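Local coordinates for uncharacterized protein (Bordetella bronchiseptica RB50, PDB 3BE3) that is of unknown function but belongs to the DUF1653 family, in the SH3 clan, and is found here as a two-chain assembly built mainly of antiparallel beta strands, at residues Leu22-Ala27 with Val36-Arg41; Val12-Lys17 with Ala73-Val78; Thr32-Val37 with Leu54-Asn59. All blocks are in the same frame, centred on the assembly; numbering follows the deposited sequence.

Contact 1: Leu22-Ala27 with Val36-Arg41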
# COMPACT_ATOMS: atom_id res chain seq x y z
N LEU B 22 2.02 9.41 7.12
CA LEU B 22 1.34 9.98 5.96
C LEU B 22 0.54 8.88 5.29
O LEU B 22 1.12 7.97 4.69
CB LEU B 22 2.35 10.56 4.96
CG LEU B 22 1.77 11.00 3.59
CD1 LEU B 22 0.77 12.12 3.76
CD2 LEU B 22 2.92 11.44 2.67
N ALA B 23 -0.78 8.95 5.39
CA ALA B 23 -1.63 7.96 4.74
C ALA B 23 -1.82 8.47 3.31
O ALA B 23 -2.34 9.56 3.10
CB ALA B 23 -2.99 7.86 5.47
N LEU B 24 -1.38 7.67 2.34
CA LEU B 24 -1.48 8.03 0.93
C LEU B 24 -2.85 7.72 0.32
O LEU B 24 -3.26 8.34 -0.66
CB LEU B 24 -0.40 7.29 0.12
CG LEU B 24 1.06 7.69 0.37
CD1 LEU B 24 1.97 6.72 -0.37
CD2 LEU B 24 1.29 9.13 -0.08
N GLY B 25 -3.54 6.75 0.90
CA GLY B 25 -4.86 6.40 0.41
C GLY B 25 -5.25 4.98 0.77
O GLY B 25 -4.52 4.28 1.49
N LEU B 26 -6.40 4.53 0.27
CA LEU B 26 -6.88 3.18 0.53
C LEU B 26 -6.43 2.27 -0.61
O LEU B 26 -6.22 2.72 -1.74
CB LEU B 26 -8.41 3.16 0.61
CG LEU B 26 -9.09 3.93 1.74
CD1 LEU B 26 -10.59 3.83 1.59
CD2 LEU B 26 -8.64 3.34 3.09
N ALA B 27 -6.28 1.00 -0.30
CA ALA B 27 -5.87 0.02 -1.30
C ALA B 27 -6.51 -1.33 -1.01
O ALA B 27 -6.91 -1.62 0.11
CB ALA B 27 -4.35 -0.11 -1.32
N VAL B 36 -7.12 -1.93 2.86
CA VAL B 36 -6.01 -1.51 3.72
C VAL B 36 -5.60 -0.05 3.54
O VAL B 36 -5.87 0.56 2.50
CB VAL B 36 -4.76 -2.39 3.46
CG1 VAL B 36 -5.08 -3.86 3.65
CG2 VAL B 36 -4.25 -2.14 2.04
N VAL B 37 -4.94 0.51 4.55
CA VAL B 37 -4.44 1.88 4.49
C VAL B 37 -2.96 1.79 4.12
O VAL B 37 -2.22 0.99 4.69
CB VAL B 37 -4.56 2.63 5.86
CG1 VAL B 37 -3.90 4.02 5.78
CG2 VAL B 37 -6.02 2.75 6.27
N VAL B 38 -2.54 2.59 3.14
CA VAL B 38 -1.15 2.65 2.70
C VAL B 38 -0.59 3.91 3.35
O VAL B 38 -1.11 5.00 3.12
CB VAL B 38 -1.05 2.78 1.16
CG1 VAL B 38 0.41 2.92 0.73
CG2 VAL B 38 -1.67 1.56 0.50
N TYR B 39 0.46 3.76 4.15
CA TYR B 39 1.03 4.91 4.85
C TYR B 39 2.56 4.87 5.02
O TYR B 39 3.17 3.80 5.00
CB TYR B 39 0.36 5.06 6.22
CG TYR B 39 0.54 3.90 7.19
CD1 TYR B 39 1.37 4.02 8.30
CD2 TYR B 39 -0.14 2.70 7.02
CE1 TYR B 39 1.51 2.98 9.23
CE2 TYR B 39 -0.01 1.65 7.94
CZ TYR B 39 0.82 1.79 9.04
OH TYR B 39 0.92 0.77 9.96
N THR B 40 3.16 6.04 5.20
CA THR B 40 4.61 6.14 5.36
C THR B 40 4.89 6.77 6.71
O THR B 40 4.15 7.63 7.16
CB THR B 40 5.21 7.05 4.27
OG1 THR B 40 4.74 6.63 2.98
CG2 THR B 40 6.74 7.01 4.30
N ARG B 41 5.96 6.33 7.37
CA ARG B 41 6.29 6.93 8.66
C ARG B 41 7.01 8.25 8.42
O ARG B 41 7.76 8.40 7.44
CB ARG B 41 7.15 6.00 9.51
CG ARG B 41 8.40 5.49 8.85
CD ARG B 41 9.16 4.53 9.77
NE ARG B 41 10.11 3.74 8.99
CZ ARG B 41 11.21 4.22 8.43
NH1 ARG B 41 11.53 5.51 8.56
NH2 ARG B 41 11.96 3.43 7.69
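Leu22 and Thr40 hold each other through both of their backbone groups: Leu22 N gives a 2.8 Å bond to Thr40 O, and Thr40 N returns one to Leu22 O. A second such pair closes the other end of this beta hairpin, where Val36 N reaches Ala27 O at 2.8 Å in a nearly straight bond (176° at the hydrogen) and Ala27 N bonds to Val36 O. Between them the pairing slips by one residue, and the antiparallel strands carry a beta bulge. Leu24 N donates to Val38 O, whereas Val38 N is taken up by Gly25 O, at 3.1 Å. Leu24, with helix-like backbone angles, is the additional residue, and Gly25 follows in a conformation that would jam a CB against the preceding carbonyl oxygen.

The side chains divide between the two faces of the sheet. On one, Ala27 CB touches both Val36 CG2 and Val38 CG2, the latter at 3.6 Å; this face also meets the second subunit, whose own Val38 packs on this one. On the other, Ala23 CB touches Val37 CG1 at 4.0 Å, and Leu26 brings CD2 obliquely against Val37 CG2. Phe8 covers Ala23 and Leu26, adding to an apolar core consistent with the SH3-like barrel suggested by the clan. Tyr39 belongs to this side as well. Its CG lies between the backbone N and the carbonyl carbon (chi1 62°), and the ring leads away from the partner strand to meet Trp58 edge-to-face. What Tyr39 leaves at the hairpin itself is its CB, 3.4 Å from Leu22 O, while its CA approaches the same oxygen at 3.1 Å in a CA-H...O contact.

Contact 2: Val12-Lys17 with Ala73-Val78. With SO4 (sulfate ion), chain D.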
# COMPACT_ATOMS: atom_id res chain seq x y z
N VAL B 12 -2.05 13.33 6.96
CA VAL B 12 -1.19 13.08 8.10
C VAL B 12 -1.98 12.67 9.34
O VAL B 12 -2.98 13.29 9.70
CB VAL B 12 -0.32 14.33 8.41
CG1 VAL B 12 0.57 14.08 9.63
CG2 VAL B 12 0.55 14.65 7.19
N TYR B 13 -1.52 11.59 9.97
CA TYR B 13 -2.15 11.05 11.16
C TYR B 13 -1.15 10.92 12.30
O TYR B 13 0.02 10.62 12.08
CB TYR B 13 -2.74 9.66 10.89
CG TYR B 13 -4.05 9.66 10.14
CD1 TYR B 13 -4.10 9.87 8.77
CD2 TYR B 13 -5.25 9.44 10.80
CE1 TYR B 13 -5.32 9.87 8.08
CE2 TYR B 13 -6.46 9.42 10.13
CZ TYR B 13 -6.50 9.64 8.77
OH TYR B 13 -7.70 9.62 8.11
N ARG B 14 -1.63 11.14 13.52
CA ARG B 14 -0.78 10.97 14.69
C ARG B 14 -1.25 9.68 15.35
O ARG B 14 -2.40 9.57 15.76
CB ARG B 14 -0.95 12.14 15.67
CG ARG B 14 -0.06 12.02 16.92
CD ARG B 14 -0.39 13.10 17.94
NE ARG B 14 -1.77 13.00 18.42
CZ ARG B 14 -2.66 13.98 18.36
NH1 ARG B 14 -2.34 15.16 17.84
NH2 ARG B 14 -3.88 13.79 18.82
N HIS B 15 -0.35 8.69 15.40
CA HIS B 15 -0.63 7.39 16.02
C HIS B 15 -0.74 7.68 17.52
O HIS B 15 -0.09 8.60 18.02
CB HIS B 15 0.52 6.42 15.70
CG HIS B 15 0.36 5.06 16.31
ND1 HIS B 15 1.06 4.67 17.44
CD2 HIS B 15 -0.40 4.00 15.96
CE1 HIS B 15 0.74 3.43 17.75
NE2 HIS B 15 -0.15 3.00 16.87
N TYR B 16 -1.54 6.91 18.25
CA TYR B 16 -1.72 7.17 19.68
C TYR B 16 -0.44 7.15 20.52
O TYR B 16 -0.43 7.64 21.65
CB TYR B 16 -2.76 6.21 20.28
CG TYR B 16 -2.31 4.78 20.48
CD1 TYR B 16 -1.71 4.38 21.66
CD2 TYR B 16 -2.53 3.82 19.50
CE1 TYR B 16 -1.34 3.04 21.87
CE2 TYR B 16 -2.16 2.48 19.70
CZ TYR B 16 -1.57 2.10 20.89
OH TYR B 16 -1.24 0.77 21.10
N LYS B 17 0.64 6.59 19.98
CA LYS B 17 1.90 6.55 20.72
C LYS B 17 2.78 7.77 20.49
O LYS B 17 3.89 7.85 21.03
CB LYS B 17 2.68 5.27 20.41
CG LYS B 17 2.18 4.06 21.19
CD LYS B 17 3.13 2.86 21.08
CE LYS B 17 4.38 3.02 21.96
NZ LYS B 17 5.31 4.11 21.52
N ALA B 73 -5.08 9.41 14.73
CA ALA B 73 -5.84 10.66 14.70
C ALA B 73 -5.44 11.58 13.54
O ALA B 73 -4.29 12.01 13.45
CB ALA B 73 -5.69 11.41 16.01
N TYR B 74 -6.40 11.89 12.67
CA TYR B 74 -6.16 12.76 11.52
C TYR B 74 -5.85 14.19 11.97
O TYR B 74 -6.59 14.75 12.79
CB TYR B 74 -7.40 12.77 10.61
CG TYR B 74 -7.30 13.64 9.36
CD1 TYR B 74 -6.48 13.29 8.30
CD2 TYR B 74 -8.04 14.82 9.25
CE1 TYR B 74 -6.40 14.09 7.15
CE2 TYR B 74 -7.96 15.62 8.10
CZ TYR B 74 -7.14 15.26 7.05
OH TYR B 74 -7.06 16.06 5.93
N VAL B 75 -4.78 14.78 11.45
CA VAL B 75 -4.44 16.15 11.83
C VAL B 75 -4.21 17.08 10.63
O VAL B 75 -3.64 18.15 10.77
CB VAL B 75 -3.20 16.23 12.74
CG1 VAL B 75 -3.37 15.31 13.94
CG2 VAL B 75 -1.95 15.88 11.94
N GLY B 76 -4.66 16.66 9.46
CA GLY B 76 -4.49 17.50 8.29
C GLY B 76 -3.44 17.00 7.32
O GLY B 76 -3.26 15.80 7.14
N HIS B 77 -2.74 17.94 6.69
CA HIS B 77 -1.72 17.60 5.70
C HIS B 77 -0.29 17.96 6.09
O HIS B 77 0.64 17.73 5.31
CB HIS B 77 -2.08 18.26 4.37
CG HIS B 77 -3.34 17.72 3.77
ND1 HIS B 77 -3.44 16.43 3.30
CD2 HIS B 77 -4.58 18.26 3.66
CE1 HIS B 77 -4.69 16.20 2.92
NE2 HIS B 77 -5.40 17.29 3.13
N VAL B 78 -0.11 18.48 7.29
CA VAL B 78 1.22 18.84 7.76
C VAL B 78 1.52 18.21 9.11
O VAL B 78 0.60 17.82 9.83
CB VAL B 78 1.37 20.38 7.88
CG1 VAL B 78 1.11 21.03 6.54
CG2 VAL B 78 0.41 20.93 8.92
S SO4 D . -0.48 -0.54 17.61
O1 SO4 D . -1.27 0.39 16.77
O2 SO4 D . -1.25 -0.88 18.81
O3 SO4 D . -0.19 -1.76 16.85
O4 SO4 D . 0.78 0.11 18.00
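Tyr13 and Tyr74, a non-hydrogen-bonded pair on neighbouring antiparallel strands, meet edge-to-face: the edge of Tyr74 is directed at the face of Tyr13, with ring planes 60° apart and centroids separated by 5.3 Å. Tyr74 CB lies over the Tyr13 face, 4.0 Å from the centroid, in a CH-pi contact; with CG anti to the backbone N (chi1 180°), the ring goes on from there, Tyr74 CD1 reaching Tyr13 CE1 at 3.6 Å. The Tyr13 hydroxyl is bonded to Arg9 O, which fixes the far end of that ring.

Val12, Arg14 and Ala73 project from the other face. Val12 crosses Val75 obliquely, CG1 against CG2 at 3.9 Å, and its CG2 rests on the backbone of His77. The Arg14 chain is bent at chi3; its NH2 lies near Ala73 CB and its NH1 near Val75 CG1, the Arg14 and Val75 side chains crossing at about a right angle. Backbone hydrogen bonds join the two strands, among them Val75 N to Val12 O and a reciprocal pair between Arg14 and Ala73.

Beyond this pairing, His15 and Tyr16 converge on one sulfate ion, each presenting a ring edge. His15 NE2 donates almost straight (176°) to sulfate O1 at 2.8 Å, and Tyr16 OH donates to O2 at 2.8 Å. Arg53 and Arg71 complete the site. The ion probably came from the crystallisation liquor, so it may mark a spot suited to an anion but does not establish a natural ligand. The strand pairing itself unites the first and last strands of the chain, 11-15 and 67-76, in an antiparallel sheet consistent with the SH3 clan.

Contact 3: Thr32-Val37 with Leu54-Asn59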
# COMPACT_ATOMS: atom_id res chain seq x y z
N THR B 32 -6.16 -11.19 -0.43
CA THR B 32 -7.32 -11.30 0.46
C THR B 32 -8.54 -10.44 0.14
O THR B 32 -9.60 -10.64 0.73
CB THR B 32 -6.88 -10.93 1.87
OG1 THR B 32 -6.56 -9.53 1.90
CG2 THR B 32 -5.65 -11.74 2.28
N ASP B 33 -8.37 -9.48 -0.75
CA ASP B 33 -9.43 -8.55 -1.12
C ASP B 33 -9.86 -7.71 0.07
O ASP B 33 -10.98 -7.20 0.12
CB ASP B 33 -10.64 -9.29 -1.71
CG ASP B 33 -10.34 -9.90 -3.07
OD1 ASP B 33 -9.64 -10.95 -3.12
OD2 ASP B 33 -10.79 -9.33 -4.09
N GLU B 34 -8.96 -7.55 1.03
CA GLU B 34 -9.28 -6.74 2.19
C GLU B 34 -8.85 -5.31 1.90
O GLU B 34 -7.94 -5.06 1.11
CB GLU B 34 -8.60 -7.29 3.46
CG GLU B 34 -9.19 -8.62 3.92
CD GLU B 34 -9.11 -8.83 5.43
OE1 GLU B 34 -7.98 -8.86 5.97
OE2 GLU B 34 -10.17 -8.96 6.08
N VAL B 35 -9.54 -4.37 2.53
CA VAL B 35 -9.28 -2.95 2.37
C VAL B 35 -8.20 -2.51 3.36
O VAL B 35 -8.34 -2.72 4.57
CB VAL B 35 -10.59 -2.18 2.61
CG1 VAL B 35 -10.35 -0.69 2.55
CG2 VAL B 35 -11.60 -2.55 1.52
N VAL B 36 -7.12 -1.93 2.86
CA VAL B 36 -6.01 -1.51 3.72
C VAL B 36 -5.60 -0.05 3.54
O VAL B 36 -5.87 0.56 2.50
CB VAL B 36 -4.76 -2.39 3.46
CG1 VAL B 36 -5.08 -3.86 3.65
CG2 VAL B 36 -4.25 -2.14 2.04
N VAL B 37 -4.94 0.51 4.55
CA VAL B 37 -4.44 1.88 4.49
C VAL B 37 -2.96 1.79 4.12
O VAL B 37 -2.22 0.99 4.69
CB VAL B 37 -4.56 2.63 5.86
CG1 VAL B 37 -3.90 4.02 5.78
CG2 VAL B 37 -6.02 2.75 6.27
N LEU B 54 -4.94 -2.94 7.79
CA LEU B 54 -6.38 -3.04 7.55
C LEU B 54 -7.07 -1.76 8.00
O LEU B 54 -6.79 -1.22 9.07
CB LEU B 54 -6.96 -4.25 8.31
CG LEU B 54 -6.47 -5.63 7.86
CD1 LEU B 54 -6.91 -6.69 8.85
CD2 LEU B 54 -7.01 -5.93 6.46
N LEU B 55 -7.99 -1.27 7.17
CA LEU B 55 -8.72 -0.06 7.49
C LEU B 55 -9.50 -0.19 8.80
O LEU B 55 -9.52 0.72 9.63
CB LEU B 55 -9.68 0.27 6.34
CG LEU B 55 -10.60 1.49 6.51
CD1 LEU B 55 -9.77 2.75 6.58
CD2 LEU B 55 -11.54 1.57 5.35
N ARG B 56 -10.14 -1.34 8.99
CA ARG B 56 -10.93 -1.55 10.20
C ARG B 56 -10.09 -1.58 11.48
O ARG B 56 -10.59 -1.26 12.55
CB ARG B 56 -11.78 -2.82 10.07
CG ARG B 56 -11.01 -4.11 9.89
CD ARG B 56 -12.00 -5.27 9.81
NE ARG B 56 -11.33 -6.57 9.90
CZ ARG B 56 -10.87 -7.26 8.86
NH1 ARG B 56 -11.01 -6.79 7.63
NH2 ARG B 56 -10.27 -8.43 9.07
N ILE B 57 -8.82 -1.96 11.36
CA ILE B 57 -7.94 -1.97 12.54
C ILE B 57 -7.44 -0.54 12.76
O ILE B 57 -7.37 -0.05 13.88
CB ILE B 57 -6.72 -2.91 12.35
CG1 ILE B 57 -7.20 -4.35 12.11
CG2 ILE B 57 -5.82 -2.83 13.57
CD1 ILE B 57 -8.03 -4.93 13.24
N TRP B 58 -7.09 0.13 11.66
CA TRP B 58 -6.61 1.52 11.69
C TRP B 58 -7.66 2.40 12.37
O TRP B 58 -7.32 3.29 13.15
CB TRP B 58 -6.37 2.01 10.25
CG TRP B 58 -5.99 3.48 10.07
CD1 TRP B 58 -6.83 4.55 10.14
CD2 TRP B 58 -4.69 4.01 9.73
NE1 TRP B 58 -6.14 5.71 9.84
CE2 TRP B 58 -4.83 5.40 9.59
CE3 TRP B 58 -3.44 3.44 9.52
CZ2 TRP B 58 -3.75 6.23 9.26
CZ3 TRP B 58 -2.37 4.26 9.19
CH2 TRP B 58 -2.53 5.64 9.06
N ASN B 59 -8.93 2.13 12.06
CA ASN B 59 -10.05 2.88 12.62
C ASN B 59 -10.47 2.50 14.04
O ASN B 59 -11.38 3.12 14.60
CB ASN B 59 -11.27 2.75 11.70
CG ASN B 59 -11.22 3.71 10.54
OD1 ASN B 59 -10.69 4.81 10.66
ND2 ASN B 59 -11.79 3.31 9.40
O HOH W 1 -10.41 -3.38 6.44
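Val35 and Leu55 join strand to helix through one backbone bond, Leu55 N to Val35 O at 3.0 Å and nearly straight (174°), just after Leu54, the helix N-cap residue, comes opposite Val36 as a non-hydrogen-bonded pair. A water donates to the same Val35 O and accepts from Arg56 N, bridging the strand to the first turn.

Outside this link, Glu34 and Arg56 form an end-on salt bridge in which Arg56 NH1 and NH2 both grip the single oxygen Glu34 OE2, at 2.8 and 3.0 Å. Carboxylate and guanidinium planes stand 64° apart: OE2 lies close to the guanidinium plane, yet NH1 meets it from above the carboxylate plane, while NH2 comes in on the syn side. Leu54 packs against both partners, CD2 against Glu34 CB and CD1 over one face of the Arg56 guanidinium, toward its rim. The side chains of Val35 and Leu55 run alongside each other in the same direction, Val35 CG1 3.8 Å from Leu55 CD2.

Inward, Val37 meets Trp58 at about a right angle; its CG1, anti to the backbone N (chi1 174°), sits 3.7 Å above the six-membered ring in a CH-pi contact, and CG2 touches Leu55 CD1. The helix 55-58 thus lies over the start of strand 35-41, directly after strand 50-54, with Trp58 stacked on Phe72 of strand 67-76 and Leu54 N bonded to Glu31 of the second subunit.

In the fold
All three contacts reach one antiparallel sheet, and the side chain of Trp58 from contact 3 touches both of the others: Trp58 CZ3 is 3.5 Å from Tyr39 CD2 of contact 1, and Trp58 CZ2 is 3.6 Å from Tyr13 CG of contact 2. Contacts 1 and 3 share Val36 and Val37, their centres about 10 Å apart, and both touch the second subunit. Contact 2 lies about 12 Å from contact 1, centre to centre, and about 17 Å from contact 3; it closes the chain loop within which the other two are nested. Strand 20-29 lies beside strand 11-15, with Ala23 CB 4.0 Å from Tyr13 CD1. Of the three, contact 2 carries sulfate ligands.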